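Local coordinates for predicted acetyltransferase (Clostridium acetobutylicum, PDB 3MGD), which binds acetyl-CoA and, as a member of the GNAT family, probably transfers its acetyl group to an acceptor substrate, at the interface of chains A and B. Numbering follows the deposited sequence. Chains: chain A/B, Predicted acetyltransferase.

The interface of chains A and B. Residues chain A 110, 121, 136-139; chain B 145-147.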
ATOM      1  N   VAL A 110      -9.779   2.023 -13.525  1.00 19.70           N
ATOM      2  CA  VAL A 110      -8.978   3.167 -13.916  1.00 22.37           C
ATOM      3  C   VAL A 110      -9.845   4.421 -13.909  1.00 22.49           C
ATOM      4  O   VAL A 110      -9.409   5.493 -13.485  1.00 19.61           O
ATOM      5  CB  VAL A 110      -8.341   2.941 -15.305  1.00 25.74           C
ATOM      6  CG1 VAL A 110      -7.933   4.262 -15.946  1.00 27.65           C
ATOM      7  CG2 VAL A 110      -7.150   1.985 -15.173  1.00 24.16           C
ATOM      8  N   ILE A 121      -1.620   3.483 -10.053  1.00 17.07           N
ATOM      9  CA  ILE A 121      -2.352   2.305  -9.589  1.00 19.11           C
ATOM     10  C   ILE A 121      -1.362   1.194  -9.292  1.00 22.06           C
ATOM     11  O   ILE A 121      -0.329   1.086  -9.939  1.00 26.07           O
ATOM     12  CB  ILE A 121      -3.330   1.801 -10.653  1.00 24.40           C
ATOM     13  CG1 ILE A 121      -4.067   2.975 -11.292  1.00 34.93           C
ATOM     14  CG2 ILE A 121      -4.314   0.813 -10.044  1.00 29.82           C
ATOM     15  CD1 ILE A 121      -4.820   3.813 -10.303  1.00 32.79           C
ATOM     16  N   TYR A 136      -2.104  -5.386 -19.936  1.00 23.62           N
ATOM     17  CA  TYR A 136      -2.754  -4.092 -19.740  1.00 23.43           C
ATOM     18  C   TYR A 136      -1.782  -2.923 -19.568  1.00 28.26           C
ATOM     19  O   TYR A 136      -2.169  -1.769 -19.732  1.00 32.34           O
ATOM     20  CB  TYR A 136      -3.664  -4.160 -18.510  1.00 17.53           C
ATOM     21  CG  TYR A 136      -4.716  -3.076 -18.439  1.00 19.90           C
ATOM     22  CD1 TYR A 136      -5.918  -3.190 -19.140  1.00 25.83           C
ATOM     23  CD2 TYR A 136      -4.535  -1.965 -17.638  1.00 21.23           C
ATOM     24  CE1 TYR A 136      -6.886  -2.192 -19.065  1.00 25.43           C
ATOM     25  CE2 TYR A 136      -5.497  -0.971 -17.558  1.00 22.82           C
ATOM     26  CZ  TYR A 136      -6.666  -1.090 -18.268  1.00 26.23           C
ATOM     27  OH  TYR A 136      -7.612  -0.101 -18.164  1.00 25.39           O
ATOM     28  N   GLY A 137      -0.536  -3.209 -19.200  1.00 22.07           N
ATOM     29  CA  GLY A 137       0.442  -2.155 -19.031  1.00 20.57           C
ATOM     30  C   GLY A 137       1.034  -2.037 -17.639  1.00 23.75           C
ATOM     31  O   GLY A 137       1.852  -1.159 -17.388  1.00 24.69           O
ATOM     32  N   PHE A 138       0.633  -2.903 -16.714  1.00 22.60           N
ATOM     33  CA  PHE A 138       1.255  -2.845 -15.398  1.00 23.80           C
ATOM     34  C   PHE A 138       2.728  -3.236 -15.516  1.00 27.60           C
ATOM     35  O   PHE A 138       3.087  -4.103 -16.317  1.00 29.00           O
ATOM     36  CB  PHE A 138       0.517  -3.732 -14.393  1.00 19.95           C
ATOM     37  CG  PHE A 138      -0.774  -3.143 -13.907  1.00 22.27           C
ATOM     38  CD1 PHE A 138      -1.927  -3.238 -14.674  1.00 20.05           C
ATOM     39  CD2 PHE A 138      -0.841  -2.520 -12.671  1.00 18.59           C
ATOM     40  CE1 PHE A 138      -3.118  -2.710 -14.218  1.00 21.58           C
ATOM     41  CE2 PHE A 138      -2.026  -1.985 -12.214  1.00 23.59           C
ATOM     42  CZ  PHE A 138      -3.170  -2.073 -12.988  1.00 19.43           C
ATOM     43  N   GLN A 139       3.578  -2.587 -14.722  1.00 28.19           N
ATOM     44  CA  GLN A 139       5.018  -2.797 -14.799  1.00 28.26           C
ATOM     45  C   GLN A 139       5.609  -3.469 -13.562  1.00 31.98           C
ATOM     46  O   GLN A 139       5.235  -3.137 -12.437  1.00 26.52           O
ATOM     47  CB  GLN A 139       5.712  -1.446 -14.990  1.00 26.60           C
ATOM     48  CG  GLN A 139       5.185  -0.664 -16.166  1.00 33.77           C
ATOM     49  CD  GLN A 139       5.653  -1.248 -17.473  1.00 36.77           C
ATOM     50  OE1 GLN A 139       6.850  -1.428 -17.678  1.00 37.09           O
ATOM     51  NE2 GLN A 139       4.714  -1.559 -18.366  1.00 34.55           N
TER
ATOM     52  N   LEU B 145       2.919  -4.913  -8.930  1.00 19.76           N
ATOM     53  CA  LEU B 145       2.999  -4.273 -10.243  1.00 22.53           C
ATOM     54  C   LEU B 145       2.333  -2.911 -10.181  1.00 20.85           C
ATOM     55  O   LEU B 145       1.410  -2.706  -9.396  1.00 18.02           O
ATOM     56  CB  LEU B 145       2.316  -5.141 -11.312  1.00 20.77           C
ATOM     57  CG  LEU B 145       2.768  -6.599 -11.426  1.00 24.81           C
ATOM     58  CD1 LEU B 145       1.928  -7.368 -12.458  1.00 25.21           C
ATOM     59  CD2 LEU B 145       4.249  -6.706 -11.759  1.00 28.51           C
ATOM     60  N   GLU B 146       2.786  -1.980 -11.013  1.00 18.68           N
ATOM     61  CA  GLU B 146       2.245  -0.634 -10.971  1.00 20.14           C
ATOM     62  C   GLU B 146       1.908  -0.077 -12.350  1.00 21.25           C
ATOM     63  O   GLU B 146       2.639  -0.286 -13.312  1.00 22.94           O
ATOM     64  CB  GLU B 146       3.219   0.300 -10.247  1.00 26.34           C
ATOM     65  CG  GLU B 146       3.760  -0.291  -8.949  1.00 34.83           C
ATOM     66  CD  GLU B 146       4.486   0.733  -8.097  1.00 44.01           C
ATOM     67  OE1 GLU B 146       5.015   1.717  -8.665  1.00 55.50           O
ATOM     68  OE2 GLU B 146       4.525   0.553  -6.857  1.00 33.63           O
ATOM     69  N   LEU B 147       0.790   0.636 -12.421  1.00 23.05           N
ATOM     70  CA  LEU B 147       0.326   1.260 -13.657  1.00 24.19           C
ATOM     71  C   LEU B 147       0.361   2.768 -13.478  1.00 22.52           C
ATOM     72  O   LEU B 147      -0.176   3.301 -12.505  1.00 22.24           O
ATOM     73  CB  LEU B 147      -1.110   0.823 -13.973  1.00 25.84           C
ATOM     74  CG  LEU B 147      -1.744   1.390 -15.248  1.00 28.97           C
ATOM     75  CD1 LEU B 147      -1.049   0.810 -16.461  1.00 28.69           C
ATOM     76  CD2 LEU B 147      -3.258   1.102 -15.305  1.00 20.36           C
TER
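B:Leu147 lies against the ring of A:Phe138 while its backbone pairs with that of A:Ile121, at the centre of a reciprocal strand insertion between two GNAT-fold subunits, apparently an exchange of C-terminal strands. Strand 144-148 of chain B inserts between strands 120-124 and 139-140 of chain A and runs antiparallel to both, joining them into one sheet; the two-fold axis repeats the arrangement with the chains reversed. The structure alone does not show that this dimer forms in solution, although the reciprocal insertion suggests a stable assembly.

On one side of the inserted strand, A:Ile121 and B:Leu147 form a mutual backbone pair, with A:Ile121 N giving its hydrogen to B:Leu147 O at 2.9 Å and B:Leu147 N giving its own to A:Ile121 O. On the other side B:Glu146 is paired in the same way with A:Gln139: A:Gln139 N reaches B:Glu146 O at 2.9 Å, and B:Glu146 N reaches A:Gln139 O at 3.1 Å. Consecutive residues of chain B thus bond to opposite flanking strands. The CB of B:Glu146 lies 3.6 Å from A:Ile121 O.

B:Leu147, with 85 Å² hidden, the largest value in this patch, carries much of the apolar contact. Its CB sits over one face of the A:Phe138 ring, 3.6 Å from the centroid and displaced toward the rim, where CE2 of A:Phe138 is 3.4 Å away. With CG anti to the backbone N (chi1 -180°), the isopropyl end reaches on into chain A. There CD2 meets the edge of the A:Tyr136 ring in plane, 3.8 Å from CE2, and touches CG2 of A:Val110 on helix 101-115 more loosely. The other methyl, CD1, rests against the carbonyl of A:Gly137, 3.6 Å from its O. That same oxygen accepts a nearly straight hydrogen bond from the A:Gln139 carboxamide NE2, whose chain bends back at chi2 (-74°). At the base of the A:Phe138 side chain, CB packs against CB of B:Leu145.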